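Local coordinates for flavohemoprotein (Vibrio cholerae O1 biovar El Tor, PDB 4EH1) that probably detoxifies nitric oxide by converting it to nitrate with oxygen and NAD(P)H, the reductase part described here carrying FAD, at residues Q12-S15 against A16-S20; S86-L89 against H90-K94; P128-A131 against I132-L136; G211-Q214 against Y215-Q219; L223-D226 against K227-H231. All coordinates share one frame; numbering follows the deposited sequence. Where two conformers were deposited one is given.

Contact 1: Q12-S15 against A16-S20; sequences QVES and AYVTS
Glu-14 reaches across the turn of this hairpin to Ser-20, and its side chain can be followed atom by atom. Glu-14 CB lies 3.9 Å from Val-18 CG1. Chi1 (-58°) leaves Glu-14 CG beside the backbone N, 3.3 Å from Ser-20 OG, and the bend at chi2 (-67°) then brings CD and OE2 to the serine. At the tip, Glu-14 OE2 accepts a hydrogen bond of 2.8 Å from Ser-20 OG through its anti lone pair, the one facing away from OE1. The same serine oxygen also bonds Ser-71 OG, so two hydrogen bonds hold it.

Beside this side chain the backbone forms a classic beta bulge: Glu-14 N, at 2.8 Å, and Ser-15 N, at 3.1 Å, both give their hydrogens to Val-18 O. Before the bulge, Gln-12 and Ser-20 form a hydrogen-bonded antiparallel pair, with Ser-20 N 2.6 Å from Gln-12 O, and Val-13 faces Thr-19 as a non-hydrogen-bonded one. Two waters bridge the turn. One joins Ser-15 OG to Tyr-17 N; the other donates to Ser-15 O, 2.9 Å away, and also bonds Thr-19 OG1.

The hairpin links strands 4-13 and 18-25 of the antiparallel FAD-domain sheet, with strand 68-73 alongside the second. Ser-15 OG bonds Thr-157 OG1 in a loop beyond this sheet, and Val-13 packs on Val-13 of the second subunit.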
# COMPACT_ATOMS: atom_id res chain seq x y z
N GLN A 12 3.09 0.73 -1.20
CA GLN A 12 2.77 -0.47 -0.46
C GLN A 12 2.68 -0.18 1.04
O GLN A 12 3.53 0.52 1.59
CB GLN A 12 3.81 -1.57 -0.69
CG GLN A 12 3.85 -2.13 -2.12
CD GLN A 12 2.84 -3.25 -2.36
OE1 GLN A 12 2.66 -4.16 -1.53
NE2 GLN A 12 2.18 -3.19 -3.51
N VAL A 13 1.66 -0.74 1.67
CA VAL A 13 1.54 -0.64 3.11
C VAL A 13 2.49 -1.62 3.75
O VAL A 13 2.44 -2.80 3.48
CB VAL A 13 0.10 -0.94 3.57
CG1 VAL A 13 -0.01 -0.85 5.10
CG2 VAL A 13 -0.84 0.03 2.90
N GLU A 14 3.37 -1.12 4.60
CA GLU A 14 4.29 -1.99 5.30
C GLU A 14 3.79 -2.39 6.69
O GLU A 14 4.06 -3.48 7.14
CB GLU A 14 5.67 -1.34 5.44
CG GLU A 14 6.32 -0.96 4.14
CD GLU A 14 6.68 -2.20 3.28
OE1 GLU A 14 6.44 -3.35 3.72
OE2 GLU A 14 7.24 -2.01 2.17
N SER A 15 3.10 -1.49 7.38
CA SER A 15 2.56 -1.79 8.72
C SER A 15 1.54 -0.71 9.00
O SER A 15 1.27 0.09 8.11
CB SER A 15 3.65 -1.84 9.79
OG SER A 15 4.46 -0.68 9.80
N ALA A 16 0.94 -0.71 10.19
CA ALA A 16 -0.14 0.24 10.52
C ALA A 16 0.19 1.69 10.15
O ALA A 16 -0.63 2.40 9.63
CB ALA A 16 -0.52 0.16 11.99
N TYR A 17 1.41 2.13 10.39
CA TYR A 17 1.68 3.55 10.15
C TYR A 17 2.76 3.80 9.08
O TYR A 17 3.06 4.95 8.74
CB TYR A 17 2.07 4.20 11.46
CG TYR A 17 1.02 3.99 12.53
CD1 TYR A 17 -0.25 4.54 12.41
CD2 TYR A 17 1.30 3.25 13.67
CE1 TYR A 17 -1.22 4.37 13.37
CE2 TYR A 17 0.35 3.09 14.67
CZ TYR A 17 -0.91 3.65 14.51
OH TYR A 17 -1.84 3.46 15.48
N VAL A 18 3.33 2.73 8.54
CA VAL A 18 4.41 2.87 7.59
C VAL A 18 3.97 2.39 6.20
O VAL A 18 3.44 1.27 6.02
CB VAL A 18 5.64 2.08 8.02
CG1 VAL A 18 6.72 2.13 6.91
CG2 VAL A 18 6.19 2.58 9.37
N THR A 19 4.20 3.25 5.23
CA THR A 19 3.89 2.97 3.84
C THR A 19 5.13 3.22 2.97
O THR A 19 5.82 4.22 3.15
CB THR A 19 2.68 3.84 3.40
OG1 THR A 19 1.49 3.27 3.98
CG2 THR A 19 2.54 3.87 1.83
N SER A 20 5.44 2.28 2.07
CA SER A 20 6.59 2.43 1.18
C SER A 20 6.19 3.12 -0.13
O SER A 20 5.06 2.97 -0.60
CB SER A 20 7.22 1.07 0.83
OG SER A 20 8.10 0.61 1.82
O HOH W 1 3.62 1.01 11.88
O HOH W 2 0.77 2.56 6.58

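Contact 2: S86-L89 against H90-K94; sequences SHYL and HNNVK. With FAD (flavin-adenine dinucleotide), chain C.
Tyr-88 lays one face of its ring against Asn-92, one helical turn on. Asn-92 CB sits 3.9 Å from the centroid of the Tyr-88 ring and 24° off the normal, a CH-pi contact displaced toward the ring's rim. The tyrosine CG stands anti to the backbone N (chi1 -178°), which swings the ring along the helix toward its C-terminal end. There Val-93 CG2 also meets it, 3.5 Å from Tyr-88 CE2, the two side chains crossing at about a right angle. The same Val-93 methyl touches Leu-89 CD2 at 3.7 Å, so Val-93 is wedged between two consecutive residues of the preceding turn. Leu-89 in turn packs on Phe-21 and Val-72 of the neighbouring strands.

Asn-92 N bonds Tyr-88 O at 2.8 Å, while the Val-93 amide makes two weak bonds, to Tyr-88 O and Leu-89 O. Lys-11 NZ takes up carbonyls here, bonding Leu-89 O, His-90 O and Val-93 O, as expected for a cation near the C-terminal end of a helix. His-90 NE2 is held by Val-72 O and His-87 NE2 by Glu-75 O.

At the other end Ser-86 grips one oxygen of the FAD pyrophosphate twice. Ser-86 N gives a hydrogen bond of 2.9 Å to FAD O2P. Ser-86 OG stands between the backbone N and the carbonyl carbon (chi1 59°), from where it gives FAD O2P a second bond of 2.8 Å. Val-85 N is another donor to FAD. Held by Ser-86 N, the phosphate lies near the start of helix 84-92, where the helix dipole would be expected to offset part of its negative charge.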
# COMPACT_ATOMS: atom_id res chain seq x y z
N SER A 86 4.71 13.74 6.21
CA SER A 86 4.37 12.31 6.28
C SER A 86 2.88 12.10 5.97
O SER A 86 2.52 11.16 5.25
CB SER A 86 4.78 11.65 7.61
OG SER A 86 4.19 12.25 8.75
N HIS A 87 2.02 12.99 6.45
CA HIS A 87 0.59 12.81 6.20
C HIS A 87 0.29 13.16 4.76
O HIS A 87 -0.58 12.56 4.14
CB HIS A 87 -0.28 13.61 7.19
CG HIS A 87 -0.36 12.97 8.54
ND1 HIS A 87 -1.50 12.35 9.01
CD2 HIS A 87 0.59 12.77 9.49
CE1 HIS A 87 -1.27 11.82 10.20
NE2 HIS A 87 -0.01 12.07 10.52
N TYR A 88 1.02 14.12 4.22
CA TYR A 88 0.77 14.51 2.86
C TYR A 88 1.04 13.36 1.89
O TYR A 88 0.26 13.12 1.00
CB TYR A 88 1.62 15.69 2.49
CG TYR A 88 1.34 16.16 1.09
CD1 TYR A 88 0.16 16.85 0.80
CD2 TYR A 88 2.23 15.90 0.06
CE1 TYR A 88 -0.11 17.28 -0.48
CE2 TYR A 88 1.96 16.33 -1.24
CZ TYR A 88 0.79 17.03 -1.49
OH TYR A 88 0.52 17.47 -2.76
N LEU A 89 2.18 12.70 2.09
CA LEU A 89 2.60 11.55 1.31
C LEU A 89 1.60 10.40 1.40
O LEU A 89 1.15 9.89 0.36
CB LEU A 89 3.97 11.07 1.76
CG LEU A 89 5.10 12.02 1.41
CD1 LEU A 89 6.42 11.51 1.95
CD2 LEU A 89 5.17 12.25 -0.12
N HIS A 90 1.29 9.98 2.64
CA HIS A 90 0.29 8.95 2.90
C HIS A 90 -1.08 9.30 2.27
O HIS A 90 -1.65 8.50 1.54
CB HIS A 90 0.10 8.71 4.42
CG HIS A 90 1.12 7.79 5.02
ND1 HIS A 90 0.79 6.55 5.53
CD2 HIS A 90 2.47 7.92 5.18
CE1 HIS A 90 1.88 5.95 5.98
NE2 HIS A 90 2.91 6.76 5.79
N ASN A 91 -1.57 10.50 2.51
CA ASN A 91 -2.95 10.83 2.11
C ASN A 91 -3.14 11.34 0.70
O ASN A 91 -4.21 11.16 0.15
CB ASN A 91 -3.58 11.83 3.09
CG ASN A 91 -3.70 11.27 4.50
OD1 ASN A 91 -3.83 10.06 4.67
ND2 ASN A 91 -3.63 12.13 5.50
N ASN A 92 -2.15 12.01 0.14
CA ASN A 92 -2.37 12.77 -1.09
C ASN A 92 -1.54 12.30 -2.26
O ASN A 92 -1.92 12.50 -3.40
CB ASN A 92 -2.04 14.26 -0.87
CG ASN A 92 -2.98 14.93 0.13
OD1 ASN A 92 -3.83 15.73 -0.24
ND2 ASN A 92 -2.81 14.60 1.39
N VAL A 93 -0.38 11.73 -2.00
CA VAL A 93 0.50 11.37 -3.09
C VAL A 93 0.22 9.94 -3.58
O VAL A 93 0.67 8.98 -2.96
CB VAL A 93 1.96 11.55 -2.68
CG1 VAL A 93 2.89 11.11 -3.84
CG2 VAL A 93 2.22 13.01 -2.25
N LYS A 94 -0.51 9.82 -4.69
CA LYS A 94 -0.91 8.52 -5.23
C LYS A 94 0.10 7.92 -6.20
O LYS A 94 0.98 8.62 -6.71
CB LYS A 94 -2.24 8.65 -5.98
CG LYS A 94 -3.30 9.45 -5.25
CD LYS A 94 -4.66 9.35 -5.94
CE LYS A 94 -4.65 10.09 -7.28
NZ LYS A 94 -3.86 11.37 -7.23
PA FAD C . 6.49 17.59 11.03
O1A FAD C . 7.81 18.07 10.73
O2A FAD C . 5.32 18.28 10.61
O5B FAD C . 6.39 17.49 12.56
C5B FAD C . 7.51 17.18 13.35
C4B FAD C . 7.19 16.96 14.81
O4B FAD C . 6.91 18.18 15.47
C3B FAD C . 5.97 16.10 14.94
O3B FAD C . 6.12 15.29 16.07
C2B FAD C . 4.87 17.08 15.18
O2B FAD C . 3.91 16.44 15.96
C1B FAD C . 5.56 18.21 15.87
N9A FAD C . 4.96 19.47 15.46
C8A FAD C . 4.69 19.85 14.23
N7A FAD C . 4.12 21.05 14.20
C5A FAD C . 4.01 21.45 15.45
C6A FAD C . 3.48 22.64 16.11
N6A FAD C . 2.95 23.65 15.42
N1A FAD C . 3.55 22.64 17.43
C2A FAD C . 4.07 21.65 18.12
N3A FAD C . 4.56 20.55 17.58
C4A FAD C . 4.55 20.40 16.27
N1 FAD C . 11.17 9.25 8.44
C2 FAD C . 10.63 8.16 7.89
O2 FAD C . 9.44 8.01 7.96
N3 FAD C . 11.33 7.25 7.24
C4 FAD C . 12.62 7.33 7.09
O4 FAD C . 13.19 6.47 6.48
C4X FAD C . 13.29 8.49 7.68
N5 FAD C . 14.59 8.65 7.60
C5X FAD C . 15.18 9.69 8.15
C6 FAD C . 16.53 9.81 8.03
C7 FAD C . 17.18 10.87 8.59
C7M FAD C . 18.65 11.00 8.47
C8 FAD C . 16.42 11.89 9.30
C8M FAD C . 17.16 13.03 9.89
C9 FAD C . 15.06 11.78 9.42
C9A FAD C . 14.42 10.71 8.87
N10 FAD C . 13.04 10.57 8.98
C10 FAD C . 12.46 9.46 8.39
C1' FAD C . 12.25 11.59 9.66
C2' FAD C . 11.54 12.46 8.63
O2' FAD C . 12.42 13.20 7.81
C3' FAD C . 10.59 13.51 9.17
O3' FAD C . 11.21 14.30 10.15
C4' FAD C . 9.25 12.99 9.63
O4' FAD C . 8.65 12.29 8.56
C5' FAD C . 8.30 14.07 10.15
O5' FAD C . 7.96 15.04 9.20
P FAD C . 6.55 15.64 9.07
O1P FAD C . 6.67 16.72 8.15
O2P FAD C . 5.64 14.60 8.78
O3P FAD C . 6.29 16.14 10.51

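Contact 3: P128-A131 against I132-L136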
# COMPACT_ATOMS: atom_id res chain seq x y z
N PRO A 128 16.42 2.14 7.02
CA PRO A 128 17.76 1.96 6.43
C PRO A 128 18.33 0.55 6.63
O PRO A 128 19.10 0.10 5.78
CB PRO A 128 18.61 2.99 7.18
CG PRO A 128 17.84 3.23 8.48
CD PRO A 128 16.42 3.16 8.09
N MET A 129 17.93 -0.12 7.72
CA MET A 129 18.37 -1.47 7.97
C MET A 129 17.88 -2.39 6.89
O MET A 129 18.55 -3.36 6.56
CB MET A 129 17.88 -1.99 9.31
CG MET A 129 18.46 -1.29 10.50
SD MET A 129 20.27 -1.08 10.42
CE MET A 129 20.41 -0.12 11.93
N GLN A 130 16.71 -2.08 6.33
CA GLN A 130 16.20 -2.86 5.21
C GLN A 130 17.07 -2.76 3.93
O GLN A 130 17.24 -3.75 3.21
CB GLN A 130 14.75 -2.48 4.91
CG GLN A 130 13.93 -3.66 4.34
CD GLN A 130 13.73 -4.80 5.35
OE1 GLN A 130 14.02 -4.67 6.55
NE2 GLN A 130 13.25 -5.93 4.86
N ALA A 131 17.60 -1.57 3.64
CA ALA A 131 18.51 -1.38 2.51
C ALA A 131 19.74 -2.23 2.76
O ALA A 131 20.25 -2.87 1.86
CB ALA A 131 18.89 0.12 2.32
N ILE A 132 20.20 -2.25 4.00
CA ILE A 132 21.39 -3.01 4.35
C ILE A 132 21.15 -4.52 4.23
O ILE A 132 21.94 -5.21 3.60
CB ILE A 132 21.91 -2.65 5.74
CG1 ILE A 132 22.32 -1.15 5.77
CG2 ILE A 132 23.10 -3.55 6.12
CD1 ILE A 132 22.84 -0.66 7.13
N LEU A 133 20.05 -5.02 4.80
CA LEU A 133 19.70 -6.42 4.59
C LEU A 133 19.69 -6.81 3.13
O LEU A 133 20.26 -7.83 2.76
CB LEU A 133 18.30 -6.71 5.11
CG LEU A 133 18.12 -6.82 6.62
CD1 LEU A 133 16.62 -7.01 6.92
CD2 LEU A 133 18.97 -7.96 7.19
N HIS A 134 19.01 -6.03 2.30
CA HIS A 134 18.93 -6.39 0.88
C HIS A 134 20.30 -6.41 0.20
O HIS A 134 20.56 -7.28 -0.65
CB HIS A 134 17.96 -5.51 0.12
CG HIS A 134 16.52 -5.89 0.31
ND1 HIS A 134 16.01 -7.09 -0.15
CD2 HIS A 134 15.50 -5.24 0.91
CE1 HIS A 134 14.72 -7.15 0.14
NE2 HIS A 134 14.39 -6.05 0.80
N THR A 135 21.16 -5.47 0.58
CA THR A 135 22.52 -5.39 0.01
C THR A 135 23.35 -6.61 0.44
O THR A 135 24.04 -7.21 -0.37
CB THR A 135 23.28 -4.11 0.46
OG1 THR A 135 22.49 -2.98 0.11
CG2 THR A 135 24.64 -4.00 -0.25
N LEU A 136 23.26 -6.98 1.72
CA LEU A 136 24.03 -8.11 2.22
C LEU A 136 23.52 -9.41 1.63
O LEU A 136 24.28 -10.34 1.47
CB LEU A 136 23.98 -8.15 3.76
CG LEU A 136 24.60 -6.93 4.45
CD1 LEU A 136 24.53 -7.07 5.99
CD2 LEU A 136 26.04 -6.69 4.04
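Thr-135 and Ala-131 make the one bond here that a side chain gives to the backbone. Thr-135 OG1 donates to Ala-131 O at 2.8 Å, and Thr-135 N reaches the same oxygen at 3.0 Å from the opposite face of the carbonyl plane. The hydroxyl can do this because it lies beside its own backbone N (chi1 -56°), folded back over the preceding turn.

The other backbone bonds are regular, Leu-133 N to Met-129 O being nearly straight at 2.8 Å with an N-H...O angle of 174°.

The apolar contact falls on the flank facing the parallel sheet. Met-129 and Ile-132 run side by side, pointing the same way, with SD of Met-129 4.2 Å from CD1 of Ile-132; both also rest on Leu-119.

The polar ends bond to helix 159-169. Gln-130 bends at chi2, its NE2 bonding Thr-162 OG1 and Glu-161 OE1, while Gln-130 OE1 lies 3.5 Å from CD1 of Leu-133, which packs on Leu-165 of that helix. His-134 NE2 bonds Glu-161 OE1 too, while its ring stacks on that of His-61; CD2 of His-134 passes 4.1 Å from CG of Gln-130, the amide and ring planes 79° apart.

This is the crossover helix of a beta-alpha-beta unit, strands 117-122 and 144-150, in the NAD-binding domain. Pro-128 near its start belongs to the probable NADP(+) site.

Contact 4: G211-Q214 against Y215-Q219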
# COMPACT_ATOMS: atom_id res chain seq x y z
N GLY A 211 15.95 7.99 22.41
CA GLY A 211 15.77 7.26 23.67
C GLY A 211 16.14 5.79 23.55
O GLY A 211 16.91 5.25 24.35
N PHE A 212 15.61 5.14 22.53
CA PHE A 212 16.01 3.77 22.20
C PHE A 212 17.52 3.68 21.89
O PHE A 212 18.23 2.76 22.34
CB PHE A 212 15.19 3.25 21.02
CG PHE A 212 15.70 1.93 20.44
CD1 PHE A 212 15.32 0.70 21.01
CD2 PHE A 212 16.52 1.91 19.34
CE1 PHE A 212 15.79 -0.50 20.48
CE2 PHE A 212 17.00 0.70 18.80
CZ PHE A 212 16.63 -0.49 19.37
N MET A 213 18.03 4.62 21.11
CA MET A 213 19.46 4.58 20.78
C MET A 213 20.33 4.62 22.07
O MET A 213 21.22 3.79 22.26
CB MET A 213 19.82 5.75 19.87
CG MET A 213 21.29 5.80 19.48
SD MET A 213 21.68 4.45 18.34
CE MET A 213 20.26 4.46 17.25
N GLN A 214 20.04 5.56 22.97
CA GLN A 214 20.79 5.68 24.21
C GLN A 214 20.72 4.39 25.03
O GLN A 214 21.72 3.88 25.52
CB GLN A 214 20.25 6.85 25.03
CG GLN A 214 20.63 8.21 24.48
CD GLN A 214 22.13 8.52 24.62
OE1 GLN A 214 22.64 8.77 25.71
NE2 GLN A 214 22.83 8.51 23.51
N TYR A 215 19.51 3.85 25.14
CA TYR A 215 19.29 2.59 25.81
C TYR A 215 20.15 1.44 25.23
O TYR A 215 20.79 0.69 25.97
CB TYR A 215 17.80 2.27 25.72
CG TYR A 215 17.42 0.94 26.29
CD1 TYR A 215 17.51 0.69 27.66
CD2 TYR A 215 16.94 -0.05 25.47
CE1 TYR A 215 17.14 -0.55 28.18
CE2 TYR A 215 16.57 -1.28 25.97
CZ TYR A 215 16.67 -1.53 27.32
OH TYR A 215 16.30 -2.77 27.77
N VAL A 216 20.18 1.32 23.90
CA VAL A 216 20.94 0.21 23.29
C VAL A 216 22.47 0.43 23.35
O VAL A 216 23.23 -0.49 23.68
CB VAL A 216 20.54 -0.03 21.83
CG1 VAL A 216 21.52 -1.00 21.16
CG2 VAL A 216 19.15 -0.57 21.77
N VAL A 217 22.91 1.64 23.04
CA VAL A 217 24.33 1.95 23.07
C VAL A 217 24.90 1.71 24.46
O VAL A 217 25.96 1.12 24.58
CB VAL A 217 24.61 3.39 22.61
CG1 VAL A 217 26.05 3.83 22.98
CG2 VAL A 217 24.41 3.50 21.13
N LYS A 218 24.21 2.15 25.52
CA LYS A 218 24.65 1.84 26.89
C LYS A 218 24.78 0.34 27.18
O LYS A 218 25.76 -0.10 27.78
CB LYS A 218 23.79 2.54 27.96
CG LYS A 218 24.02 4.06 28.01
CD LYS A 218 22.90 4.84 28.69
CE LYS A 218 23.25 6.31 28.76
NZ LYS A 218 22.09 7.16 29.23
N GLN A 219 23.81 -0.44 26.75
CA GLN A 219 23.95 -1.89 26.84
C GLN A 219 25.17 -2.41 26.07
O GLN A 219 25.92 -3.26 26.58
CB GLN A 219 22.70 -2.57 26.32
CG GLN A 219 21.48 -2.48 27.24
CD GLN A 219 20.38 -3.37 26.69
OE1 GLN A 219 20.46 -4.60 26.79
NE2 GLN A 219 19.38 -2.77 26.07
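Val-216 puts CG2 over one face of the Phe-212 ring, and this is the tight side of the helix. The Val-216 methyl stands 3.8 Å from the centroid of the Phe-212 ring, 23° off the normal and offset toward the rim, a CH-pi contact whose nearest atom is Phe-212 CZ at 3.5 Å. Phe-212 gets there with CG anti to its backbone N (chi1 170°), so that the ring leans forward along the helix. Both residues lie on Ile-120 of the central parallel sheet. Next to them Met-213, its chain bent at chi2 and chi3, brings SD to 4.0 Å from Val-217 CG2, and the pair packs on Leu-206.

The outer side is much looser. Gln-214 and Lys-218 are exposed, and their side chains approach without bonding: Gln-214 OE1 stays 3.9 Å from Lys-218 NZ. The backbone joins them firmly, Lys-218 N to Gln-214 O at 3.0 Å. Along the lysine the methylenes CB, CG and CD run beside that carbonyl oxygen, Lys-218 CG at 3.4 Å from Gln-214 O.

Between the two sides Tyr-215 leans out to a loop, its OH bonding Met-190 O, while Gln-219 NE2 lies over one face of its ring, 3.1 Å above the plane, and bonds Met-190 O as well. The chemistry is therefore split: dispersion and CH-pi contacts press the helix on strands 117-122 and 203-208, whereas the exposed polar chains of Gln-214 and Lys-218 add no side-chain bond to each other.

Contact 5: L223-D226 against K227-H231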
# COMPACT_ATOMS: atom_id res chain seq x y z
N LEU A 223 28.54 -4.26 27.72
CA LEU A 223 28.85 -5.64 27.31
C LEU A 223 30.29 -5.75 26.79
O LEU A 223 30.85 -6.85 26.71
CB LEU A 223 27.87 -6.13 26.24
CG LEU A 223 26.52 -6.65 26.74
CD1 LEU A 223 25.55 -6.88 25.59
CD2 LEU A 223 26.72 -7.93 27.53
N GLY A 224 30.88 -4.62 26.44
CA GLY A 224 32.27 -4.60 26.05
C GLY A 224 32.52 -4.29 24.58
O GLY A 224 33.65 -4.43 24.12
N VAL A 225 31.49 -3.85 23.86
CA VAL A 225 31.68 -3.47 22.47
C VAL A 225 32.46 -2.17 22.35
O VAL A 225 32.10 -1.17 22.96
CB VAL A 225 30.34 -3.32 21.72
CG1 VAL A 225 30.58 -2.93 20.23
CG2 VAL A 225 29.55 -4.61 21.80
N ASP A 226 33.53 -2.19 21.56
CA ASP A 226 34.32 -0.98 21.35
C ASP A 226 33.52 0.05 20.58
O ASP A 226 32.78 -0.28 19.66
CB ASP A 226 35.63 -1.24 20.61
CG ASP A 226 36.55 -0.03 20.65
OD1 ASP A 226 37.17 0.22 21.70
OD2 ASP A 226 36.64 0.71 19.65
N LYS A 227 33.68 1.31 20.97
CA LYS A 227 32.88 2.37 20.42
C LYS A 227 33.10 2.47 18.92
O LYS A 227 32.18 2.82 18.19
CB LYS A 227 33.19 3.72 21.11
CG LYS A 227 34.61 4.26 20.82
CD LYS A 227 34.88 5.51 21.64
CE LYS A 227 36.22 6.13 21.29
NZ LYS A 227 36.16 6.97 20.05
N ALA A 228 34.32 2.15 18.47
CA ALA A 228 34.64 2.20 17.04
C ALA A 228 33.84 1.19 16.20
O ALA A 228 33.83 1.29 14.98
CB ALA A 228 36.14 1.99 16.82
N ARG A 229 33.17 0.24 16.85
CA ARG A 229 32.37 -0.76 16.14
C ARG A 229 30.87 -0.52 16.31
O ARG A 229 30.04 -1.38 15.99
CB ARG A 229 32.77 -2.19 16.56
CG ARG A 229 34.19 -2.58 16.09
CD ARG A 229 34.58 -4.05 16.39
NE ARG A 229 34.87 -4.28 17.81
CZ ARG A 229 34.07 -4.90 18.68
NH1 ARG A 229 32.90 -5.40 18.30
NH2 ARG A 229 34.46 -5.04 19.94
N ILE A 230 30.52 0.67 16.80
CA ILE A 230 29.12 1.06 16.89
C ILE A 230 28.85 2.14 15.88
O ILE A 230 29.46 3.21 15.92
CB ILE A 230 28.77 1.57 18.27
CG1 ILE A 230 28.94 0.44 19.28
CG2 ILE A 230 27.33 2.08 18.33
CD1 ILE A 230 29.00 0.88 20.70
N HIS A 231 27.94 1.87 14.97
CA HIS A 231 27.64 2.84 13.93
C HIS A 231 26.14 3.14 14.03
O HIS A 231 25.34 2.23 14.24
CB HIS A 231 27.99 2.27 12.56
CG HIS A 231 29.25 1.46 12.53
ND1 HIS A 231 30.48 2.01 12.21
CD2 HIS A 231 29.46 0.14 12.75
CE1 HIS A 231 31.40 1.05 12.25
NE2 HIS A 231 30.80 -0.09 12.57
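Asp-226 holds the short turn that follows it with two hydrogen bonds. Its carboxylate oxygen OD2 accepts from Ala-228 N at 3.0 Å, the donor standing 47° out of the carboxylate plane. The side chain is set for this by chi1 -169°, which carries CG forward beside the carbonyl carbon. The backbone O of Asp-226 accepts from Arg-229 N at 2.9 Å, again from above the carbonyl plane. Lys-227 and Ala-228, bridged in this way, form a brief 3-10 turn.

The turn closes the link between helix 210-223 and strand 230-234 in the last beta-alpha-beta unit of the NAD-binding fold. Gly-224 ends the helix with a Schellman motif at positive phi (112°).

Arg-229 bends at chi3 and runs back along the loop, where NH1 bonds Gly-202 O and Ile-199 O. Its guanidinium passes obliquely by the backbone, Arg-229 NH2 3.4 Å from Asp-226 N without a bond between these two donors, and NH1 3.9 Å from Val-225 CG1. Farther in, that same Val-225 methyl packs on Ile-230, CG1 to CG1 at 3.9 Å. Val-225 also leans on Phe-204 and Ile-230 on Leu-206, both from the adjacent strand 203-208.

Overall arrangement
The five contacts come one after another along the chain and divide between the two lobes of the reductase. Contacts 1 and 2 belong to the FAD-binding part, their centres about 12 Å apart; they touch where His-90 CE1 packs 3.2 Å from Tyr-17 O, and both meet the second subunit. Contacts 3 to 5 belong to the parallel-sheet NAD-binding fold. Contacts 4 and 5 are neighbours, on helix 210-223 and the turn leading from it into strand 230-234, with centres about 12 Å apart. Contact 3 comes within about 7 Å of contact 1, nearest atoms, so the helix whose start contributes to the probable NADP(+) site lies close to the FAD lobe, consistent with electron transfer between nicotinamide and flavin.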